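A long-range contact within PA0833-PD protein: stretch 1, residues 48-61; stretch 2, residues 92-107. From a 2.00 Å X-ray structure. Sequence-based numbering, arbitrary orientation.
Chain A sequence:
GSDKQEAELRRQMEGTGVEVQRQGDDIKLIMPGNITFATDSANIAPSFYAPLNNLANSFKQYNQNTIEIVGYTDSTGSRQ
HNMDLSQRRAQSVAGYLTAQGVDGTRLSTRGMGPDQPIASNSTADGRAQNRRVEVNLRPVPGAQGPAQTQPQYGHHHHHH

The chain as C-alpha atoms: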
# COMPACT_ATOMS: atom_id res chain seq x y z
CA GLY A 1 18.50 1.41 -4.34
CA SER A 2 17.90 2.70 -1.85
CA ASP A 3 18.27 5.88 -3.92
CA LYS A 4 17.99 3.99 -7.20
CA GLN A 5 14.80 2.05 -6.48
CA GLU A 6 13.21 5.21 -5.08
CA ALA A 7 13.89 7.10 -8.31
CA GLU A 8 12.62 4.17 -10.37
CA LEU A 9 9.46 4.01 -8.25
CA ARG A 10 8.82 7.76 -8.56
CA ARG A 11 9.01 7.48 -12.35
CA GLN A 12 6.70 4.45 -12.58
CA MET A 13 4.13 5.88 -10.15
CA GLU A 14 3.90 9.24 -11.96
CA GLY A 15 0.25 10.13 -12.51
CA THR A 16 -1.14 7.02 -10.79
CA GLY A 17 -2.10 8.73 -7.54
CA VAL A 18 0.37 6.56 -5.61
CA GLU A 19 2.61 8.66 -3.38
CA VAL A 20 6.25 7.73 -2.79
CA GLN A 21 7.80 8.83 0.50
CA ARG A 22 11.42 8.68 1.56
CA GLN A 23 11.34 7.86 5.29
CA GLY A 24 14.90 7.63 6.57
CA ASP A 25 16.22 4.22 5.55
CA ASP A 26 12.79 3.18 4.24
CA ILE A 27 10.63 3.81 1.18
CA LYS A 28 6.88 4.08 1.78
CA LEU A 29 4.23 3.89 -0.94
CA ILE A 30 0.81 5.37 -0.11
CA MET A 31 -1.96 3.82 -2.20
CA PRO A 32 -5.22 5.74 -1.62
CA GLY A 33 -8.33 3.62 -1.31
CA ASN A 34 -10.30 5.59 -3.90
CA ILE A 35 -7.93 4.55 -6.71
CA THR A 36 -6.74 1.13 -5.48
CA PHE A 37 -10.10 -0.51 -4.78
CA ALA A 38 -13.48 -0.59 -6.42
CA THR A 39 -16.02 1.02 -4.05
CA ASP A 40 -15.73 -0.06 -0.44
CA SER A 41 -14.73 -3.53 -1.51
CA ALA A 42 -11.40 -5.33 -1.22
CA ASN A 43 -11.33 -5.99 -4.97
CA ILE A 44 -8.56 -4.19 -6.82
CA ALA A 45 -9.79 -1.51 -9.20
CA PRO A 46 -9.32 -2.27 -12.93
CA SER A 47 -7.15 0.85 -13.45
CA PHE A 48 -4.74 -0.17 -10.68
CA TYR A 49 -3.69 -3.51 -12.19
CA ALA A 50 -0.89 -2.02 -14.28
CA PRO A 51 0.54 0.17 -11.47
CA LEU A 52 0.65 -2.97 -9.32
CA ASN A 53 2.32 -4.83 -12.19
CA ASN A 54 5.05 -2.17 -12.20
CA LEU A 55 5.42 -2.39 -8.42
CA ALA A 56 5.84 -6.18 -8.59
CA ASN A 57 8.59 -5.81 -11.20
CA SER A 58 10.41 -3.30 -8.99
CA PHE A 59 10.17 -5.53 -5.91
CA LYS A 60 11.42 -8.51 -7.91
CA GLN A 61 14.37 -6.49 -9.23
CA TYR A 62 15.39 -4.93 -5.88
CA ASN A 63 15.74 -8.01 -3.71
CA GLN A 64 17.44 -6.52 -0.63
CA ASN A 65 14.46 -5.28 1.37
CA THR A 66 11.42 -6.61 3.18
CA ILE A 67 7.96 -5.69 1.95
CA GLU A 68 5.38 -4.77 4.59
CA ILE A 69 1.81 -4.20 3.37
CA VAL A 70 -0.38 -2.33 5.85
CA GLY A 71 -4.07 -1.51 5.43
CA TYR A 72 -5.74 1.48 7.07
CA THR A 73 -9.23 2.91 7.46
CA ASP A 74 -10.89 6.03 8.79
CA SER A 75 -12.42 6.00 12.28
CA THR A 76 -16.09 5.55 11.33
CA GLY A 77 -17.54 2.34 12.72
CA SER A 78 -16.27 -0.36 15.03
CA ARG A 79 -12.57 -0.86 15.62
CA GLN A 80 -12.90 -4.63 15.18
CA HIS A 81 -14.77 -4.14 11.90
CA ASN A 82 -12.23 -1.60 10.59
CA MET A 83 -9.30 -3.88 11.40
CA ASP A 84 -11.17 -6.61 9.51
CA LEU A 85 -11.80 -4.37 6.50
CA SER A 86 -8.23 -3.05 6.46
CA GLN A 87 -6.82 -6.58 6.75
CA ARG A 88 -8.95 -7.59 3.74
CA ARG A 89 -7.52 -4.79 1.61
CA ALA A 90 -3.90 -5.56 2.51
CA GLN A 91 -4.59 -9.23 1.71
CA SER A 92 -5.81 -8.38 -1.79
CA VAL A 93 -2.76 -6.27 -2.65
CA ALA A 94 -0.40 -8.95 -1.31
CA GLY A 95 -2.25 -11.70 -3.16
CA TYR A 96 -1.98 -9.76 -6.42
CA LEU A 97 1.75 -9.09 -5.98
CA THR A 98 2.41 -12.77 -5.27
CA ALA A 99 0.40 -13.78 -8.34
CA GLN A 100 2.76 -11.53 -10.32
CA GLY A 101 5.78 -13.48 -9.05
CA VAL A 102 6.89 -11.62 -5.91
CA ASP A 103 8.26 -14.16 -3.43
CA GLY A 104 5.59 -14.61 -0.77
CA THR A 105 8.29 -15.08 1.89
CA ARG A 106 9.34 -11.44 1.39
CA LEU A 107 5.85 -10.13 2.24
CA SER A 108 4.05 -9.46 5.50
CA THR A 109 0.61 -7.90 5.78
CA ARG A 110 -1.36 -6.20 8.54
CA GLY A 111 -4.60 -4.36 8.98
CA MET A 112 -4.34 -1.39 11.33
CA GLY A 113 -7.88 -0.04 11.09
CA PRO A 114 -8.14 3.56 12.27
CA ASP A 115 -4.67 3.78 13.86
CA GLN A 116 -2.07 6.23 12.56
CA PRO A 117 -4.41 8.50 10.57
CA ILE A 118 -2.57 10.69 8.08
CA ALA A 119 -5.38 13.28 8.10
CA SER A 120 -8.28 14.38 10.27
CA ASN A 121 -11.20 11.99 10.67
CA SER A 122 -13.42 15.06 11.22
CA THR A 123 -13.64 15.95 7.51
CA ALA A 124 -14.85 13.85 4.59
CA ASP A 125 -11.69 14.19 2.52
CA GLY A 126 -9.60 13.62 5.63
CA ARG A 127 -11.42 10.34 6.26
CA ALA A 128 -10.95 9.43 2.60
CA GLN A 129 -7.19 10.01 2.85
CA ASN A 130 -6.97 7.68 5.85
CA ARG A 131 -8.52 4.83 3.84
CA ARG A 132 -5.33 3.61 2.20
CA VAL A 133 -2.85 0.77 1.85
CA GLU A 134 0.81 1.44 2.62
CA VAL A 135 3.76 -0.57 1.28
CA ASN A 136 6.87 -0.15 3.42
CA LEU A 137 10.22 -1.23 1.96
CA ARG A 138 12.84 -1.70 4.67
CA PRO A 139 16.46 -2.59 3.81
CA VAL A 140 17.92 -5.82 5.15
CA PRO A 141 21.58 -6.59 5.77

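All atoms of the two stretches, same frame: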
# COMPACT_ATOMS: atom_id res chain seq x y z
N PHE A 48 -5.91 -0.05 -11.53
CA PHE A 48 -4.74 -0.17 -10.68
C PHE A 48 -3.95 -1.45 -10.94
O PHE A 48 -2.92 -1.67 -10.29
CB PHE A 48 -5.14 -0.09 -9.21
CG PHE A 48 -4.03 0.37 -8.33
CD1 PHE A 48 -3.57 1.67 -8.41
CD2 PHE A 48 -3.42 -0.50 -7.44
CE1 PHE A 48 -2.53 2.09 -7.61
CE2 PHE A 48 -2.38 -0.07 -6.64
CZ PHE A 48 -1.94 1.23 -6.73
N TYR A 49 -4.41 -2.29 -11.87
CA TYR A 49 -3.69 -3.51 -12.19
C TYR A 49 -2.29 -3.21 -12.70
O TYR A 49 -1.30 -3.81 -12.25
CB TYR A 49 -4.48 -4.32 -13.22
CG TYR A 49 -5.56 -5.18 -12.63
CD1 TYR A 49 -6.39 -4.70 -11.62
CD2 TYR A 49 -5.76 -6.47 -13.09
CE1 TYR A 49 -7.38 -5.49 -11.08
CE2 TYR A 49 -6.75 -7.27 -12.56
CZ TYR A 49 -7.55 -6.78 -11.55
OH TYR A 49 -8.54 -7.57 -11.02
N ALA A 50 -2.18 -2.29 -13.65
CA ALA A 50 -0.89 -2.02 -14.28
C ALA A 50 0.08 -1.31 -13.33
O ALA A 50 1.26 -1.66 -13.32
CB ALA A 50 -1.09 -1.23 -15.57
N PRO A 51 -0.36 -0.32 -12.54
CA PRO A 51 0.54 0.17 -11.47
C PRO A 51 1.06 -0.93 -10.57
O PRO A 51 2.26 -0.96 -10.26
CB PRO A 51 -0.35 1.17 -10.72
CG PRO A 51 -1.24 1.71 -11.76
CD PRO A 51 -1.54 0.55 -12.68
N LEU A 52 0.20 -1.86 -10.14
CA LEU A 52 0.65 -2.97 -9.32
C LEU A 52 1.62 -3.87 -10.08
O LEU A 52 2.57 -4.39 -9.49
CB LEU A 52 -0.55 -3.78 -8.81
CG LEU A 52 -1.27 -3.18 -7.61
CD1 LEU A 52 -2.54 -3.96 -7.29
CD2 LEU A 52 -0.34 -3.13 -6.40
N ASN A 53 1.37 -4.07 -11.37
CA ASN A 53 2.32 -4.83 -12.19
C ASN A 53 3.71 -4.19 -12.15
O ASN A 53 4.72 -4.90 -12.01
CB ASN A 53 1.84 -4.91 -13.64
CG ASN A 53 0.62 -5.79 -13.81
OD1 ASN A 53 0.28 -6.58 -12.92
ND2 ASN A 53 -0.04 -5.67 -14.95
N ASN A 54 3.77 -2.86 -12.26
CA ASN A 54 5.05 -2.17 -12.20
C ASN A 54 5.69 -2.32 -10.83
O ASN A 54 6.91 -2.52 -10.72
CB ASN A 54 4.87 -0.70 -12.56
CG ASN A 54 4.83 -0.46 -14.05
OD1 ASN A 54 5.82 -0.66 -14.75
ND2 ASN A 54 3.68 -0.03 -14.55
N LEU A 55 4.89 -2.21 -9.77
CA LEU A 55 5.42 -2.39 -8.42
C LEU A 55 6.02 -3.78 -8.24
O LEU A 55 7.11 -3.93 -7.67
CB LEU A 55 4.32 -2.16 -7.38
CG LEU A 55 3.98 -0.71 -7.03
CD1 LEU A 55 2.88 -0.65 -5.99
CD2 LEU A 55 5.22 -0.00 -6.54
N ALA A 56 5.33 -4.81 -8.73
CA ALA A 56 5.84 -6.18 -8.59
C ALA A 56 7.17 -6.34 -9.30
O ALA A 56 8.08 -7.01 -8.79
CB ALA A 56 4.82 -7.18 -9.13
N ASN A 57 7.32 -5.73 -10.48
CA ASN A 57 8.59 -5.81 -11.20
C ASN A 57 9.71 -5.13 -10.42
O ASN A 57 10.84 -5.63 -10.37
CB ASN A 57 8.45 -5.19 -12.59
CG ASN A 57 7.56 -6.02 -13.50
OD1 ASN A 57 7.35 -7.21 -13.27
ND2 ASN A 57 7.03 -5.39 -14.55
N SER A 58 9.41 -3.99 -9.80
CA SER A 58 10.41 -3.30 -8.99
C SER A 58 10.83 -4.15 -7.80
O SER A 58 12.03 -4.32 -7.53
CB SER A 58 9.88 -1.95 -8.52
OG SER A 58 10.81 -1.30 -7.67
N PHE A 59 9.85 -4.69 -7.07
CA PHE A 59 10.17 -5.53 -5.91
C PHE A 59 11.00 -6.74 -6.31
O PHE A 59 11.94 -7.12 -5.60
CB PHE A 59 8.88 -5.99 -5.21
CG PHE A 59 7.98 -4.87 -4.75
CD1 PHE A 59 8.46 -3.58 -4.57
CD2 PHE A 59 6.65 -5.13 -4.46
CE1 PHE A 59 7.61 -2.57 -4.14
CE2 PHE A 59 5.80 -4.12 -4.03
CZ PHE A 59 6.29 -2.84 -3.87
N LYS A 60 10.66 -7.36 -7.44
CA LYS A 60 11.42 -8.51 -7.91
C LYS A 60 12.85 -8.13 -8.28
O LYS A 60 13.77 -8.93 -8.09
CB LYS A 60 10.74 -9.14 -9.12
CG LYS A 60 9.67 -10.15 -8.77
CD LYS A 60 9.52 -11.19 -9.87
CE LYS A 60 8.82 -10.61 -11.08
NZ LYS A 60 7.81 -9.59 -10.67
N GLN A 61 13.05 -6.93 -8.80
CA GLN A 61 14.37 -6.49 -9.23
C GLN A 61 15.24 -6.08 -8.04
O GLN A 61 16.43 -6.40 -8.01
CB GLN A 61 14.22 -5.34 -10.22
CG GLN A 61 15.47 -4.97 -10.97
CD GLN A 61 15.28 -3.69 -11.74
OE1 GLN A 61 15.56 -2.60 -11.23
NE2 GLN A 61 14.80 -3.80 -12.97
N SER A 92 -5.60 -8.40 -0.35
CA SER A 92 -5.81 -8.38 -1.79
C SER A 92 -4.58 -7.88 -2.52
O SER A 92 -4.19 -8.45 -3.55
CB SER A 92 -7.01 -7.49 -2.12
OG SER A 92 -8.22 -8.07 -1.65
N VAL A 93 -3.96 -6.81 -2.02
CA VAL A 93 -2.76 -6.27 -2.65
C VAL A 93 -1.63 -7.30 -2.61
O VAL A 93 -0.95 -7.54 -3.61
CB VAL A 93 -2.35 -4.96 -1.97
CG1 VAL A 93 -1.01 -4.47 -2.50
CG2 VAL A 93 -3.43 -3.90 -2.17
N ALA A 94 -1.44 -7.93 -1.44
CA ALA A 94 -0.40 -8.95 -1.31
C ALA A 94 -0.66 -10.14 -2.21
O ALA A 94 0.26 -10.67 -2.84
CB ALA A 94 -0.30 -9.40 0.15
N GLY A 95 -1.92 -10.59 -2.28
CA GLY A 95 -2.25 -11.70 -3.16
C GLY A 95 -1.97 -11.39 -4.62
O GLY A 95 -1.49 -12.25 -5.37
N TYR A 96 -2.27 -10.16 -5.04
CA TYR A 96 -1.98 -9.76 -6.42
C TYR A 96 -0.48 -9.77 -6.68
O TYR A 96 -0.01 -10.33 -7.68
CB TYR A 96 -2.56 -8.38 -6.70
CG TYR A 96 -2.50 -7.99 -8.16
CD1 TYR A 96 -1.36 -7.40 -8.70
CD2 TYR A 96 -3.58 -8.21 -9.01
CE1 TYR A 96 -1.29 -7.05 -10.03
CE2 TYR A 96 -3.52 -7.86 -10.34
CZ TYR A 96 -2.38 -7.28 -10.85
OH TYR A 96 -2.32 -6.93 -12.18
N LEU A 97 0.30 -9.16 -5.79
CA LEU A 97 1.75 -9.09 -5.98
C LEU A 97 2.37 -10.48 -6.05
O LEU A 97 3.28 -10.72 -6.85
CB LEU A 97 2.38 -8.27 -4.85
CG LEU A 97 2.11 -6.77 -4.89
CD1 LEU A 97 2.58 -6.10 -3.60
CD2 LEU A 97 2.78 -6.13 -6.10
N THR A 98 1.88 -11.41 -5.23
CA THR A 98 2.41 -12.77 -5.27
C THR A 98 2.01 -13.48 -6.55
O THR A 98 2.80 -14.26 -7.11
CB THR A 98 1.93 -13.56 -4.05
OG1 THR A 98 0.52 -13.37 -3.87
CG2 THR A 98 2.67 -13.11 -2.80
N ALA A 99 0.80 -13.23 -7.05
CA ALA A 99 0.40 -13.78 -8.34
C ALA A 99 1.29 -13.29 -9.46
O ALA A 99 1.49 -13.99 -10.45
CB ALA A 99 -1.06 -13.44 -8.63
N GLN A 100 1.85 -12.08 -9.32
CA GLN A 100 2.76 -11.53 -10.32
C GLN A 100 4.18 -12.04 -10.17
O GLN A 100 5.04 -11.68 -10.99
CB GLN A 100 2.75 -10.00 -10.24
CG GLN A 100 1.44 -9.38 -10.70
CD GLN A 100 1.16 -9.64 -12.17
OE1 GLN A 100 1.80 -9.07 -13.05
NE2 GLN A 100 0.20 -10.52 -12.44
N GLY A 101 4.47 -12.87 -9.17
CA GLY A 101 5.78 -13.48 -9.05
C GLY A 101 6.64 -12.96 -7.92
O GLY A 101 7.79 -13.39 -7.80
N VAL A 102 6.14 -12.05 -7.09
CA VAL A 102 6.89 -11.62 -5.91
C VAL A 102 6.91 -12.76 -4.90
O VAL A 102 5.87 -13.35 -4.59
CB VAL A 102 6.28 -10.35 -5.31
CG1 VAL A 102 7.02 -9.96 -4.05
CG2 VAL A 102 6.33 -9.21 -6.32
N ASP A 103 8.11 -13.08 -4.40
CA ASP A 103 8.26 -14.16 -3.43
C ASP A 103 7.40 -13.88 -2.20
O ASP A 103 7.57 -12.85 -1.53
CB ASP A 103 9.74 -14.29 -3.04
CG ASP A 103 10.03 -15.58 -2.28
OD1 ASP A 103 9.14 -16.12 -1.59
OD2 ASP A 103 11.18 -16.06 -2.36
N GLY A 104 6.49 -14.81 -1.90
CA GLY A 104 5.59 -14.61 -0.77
C GLY A 104 6.32 -14.50 0.56
O GLY A 104 5.83 -13.85 1.48
N THR A 105 7.49 -15.12 0.67
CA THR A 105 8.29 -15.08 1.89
C THR A 105 8.88 -13.69 2.15
O THR A 105 9.30 -13.42 3.28
CB THR A 105 9.39 -16.15 1.81
OG1 THR A 105 8.77 -17.44 1.76
CG2 THR A 105 10.33 -16.11 3.01
N ARG A 106 8.87 -12.80 1.17
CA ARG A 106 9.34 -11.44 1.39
C ARG A 106 8.25 -10.50 1.90
O ARG A 106 8.55 -9.36 2.26
CB ARG A 106 9.94 -10.86 0.11
CG ARG A 106 11.26 -11.50 -0.29
CD ARG A 106 11.82 -10.85 -1.54
NE ARG A 106 12.00 -9.42 -1.37
CZ ARG A 106 12.14 -8.56 -2.38
NH1 ARG A 106 12.12 -9.01 -3.62
NH2 ARG A 106 12.30 -7.27 -2.14
N LEU A 107 7.00 -10.97 1.95
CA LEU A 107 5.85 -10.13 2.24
C LEU A 107 5.31 -10.42 3.63
O LEU A 107 5.27 -11.57 4.07
CB LEU A 107 4.73 -10.37 1.22
CG LEU A 107 4.69 -9.57 -0.09
CD1 LEU A 107 6.07 -9.43 -0.69
CD2 LEU A 107 3.75 -10.26 -1.06

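What is the strongest polar link between the two stretches? It is the hydrogen bond from Arg106 NH1 to Phe59 O, 2.7 Å long and nearly straight, with an N-H...acceptor angle of 163°. Phe59 lies in the last turn of helix 49-61, and its carbonyl oxygen accepts a proton from the guanidinium across the contact. The oxygen lies at the edge of the guanidinium, near its plane, the direction in which the N-H bonds point. Other nitrogens of Arg106 are bonded outside the two stretches.

Which other polar contact joins the stretches? Lys60 folds back over the end of helix 92-99, and its NZ makes a weak hydrogen bond of 3.5 Å to Gln100 O, besides another weak one of 3.2 Å to Ala56 O in its own helix. Its aliphatic part also runs close to the chain reversal, with Lys60 CD 3.5 Å from Gly101 O. Gly101 ends the helix in a Schellman motif, and its positive phi of 109° suits glycine: a CB there would be jammed against the preceding carbonyl oxygen and would sit 3.6 Å from Lys60 CE. The turn carries the chain on to Val102, which can then pack against the first helix.

How do the helices approach each other? Their axes come within 9.4 Å and cross at -64°, so the close contact is local. Ala56 and Leu97 have CA atoms only 5.7 Å apart, and the small side chain of Ala56 allows the backbones this proximity. Ala56 CB points toward the second stretch and touches Leu97 CD2 at 3.8 Å, Gln100 CB at 3.7 Å and Val102 CG2 at 3.8 Å.

What fills the space around this crossing? Leu97 and Val102 both meet the edge of the Phe59 ring, with Leu97 CD1 3.8 Å from Phe59 CE2. Leu52 extends the apolar packing toward the start of helix 49-61: its CD2 lies 4.2 Å from Val93 CG1 and 4.3 Å from Leu97 CD2, while its CD1 sits over the face of the Tyr96 ring, 4.3 Å from the centroid, in a CH-pi contact. Tyr96 in turn directs its edge at the face of Tyr49, the ring centroids 5.1 Å apart and the planes at 67°. This edge-to-face arrangement sets ring hydrogens against pi electrons. Together the two stretches bury 682 Å², much of it through these apolar and aromatic side chains.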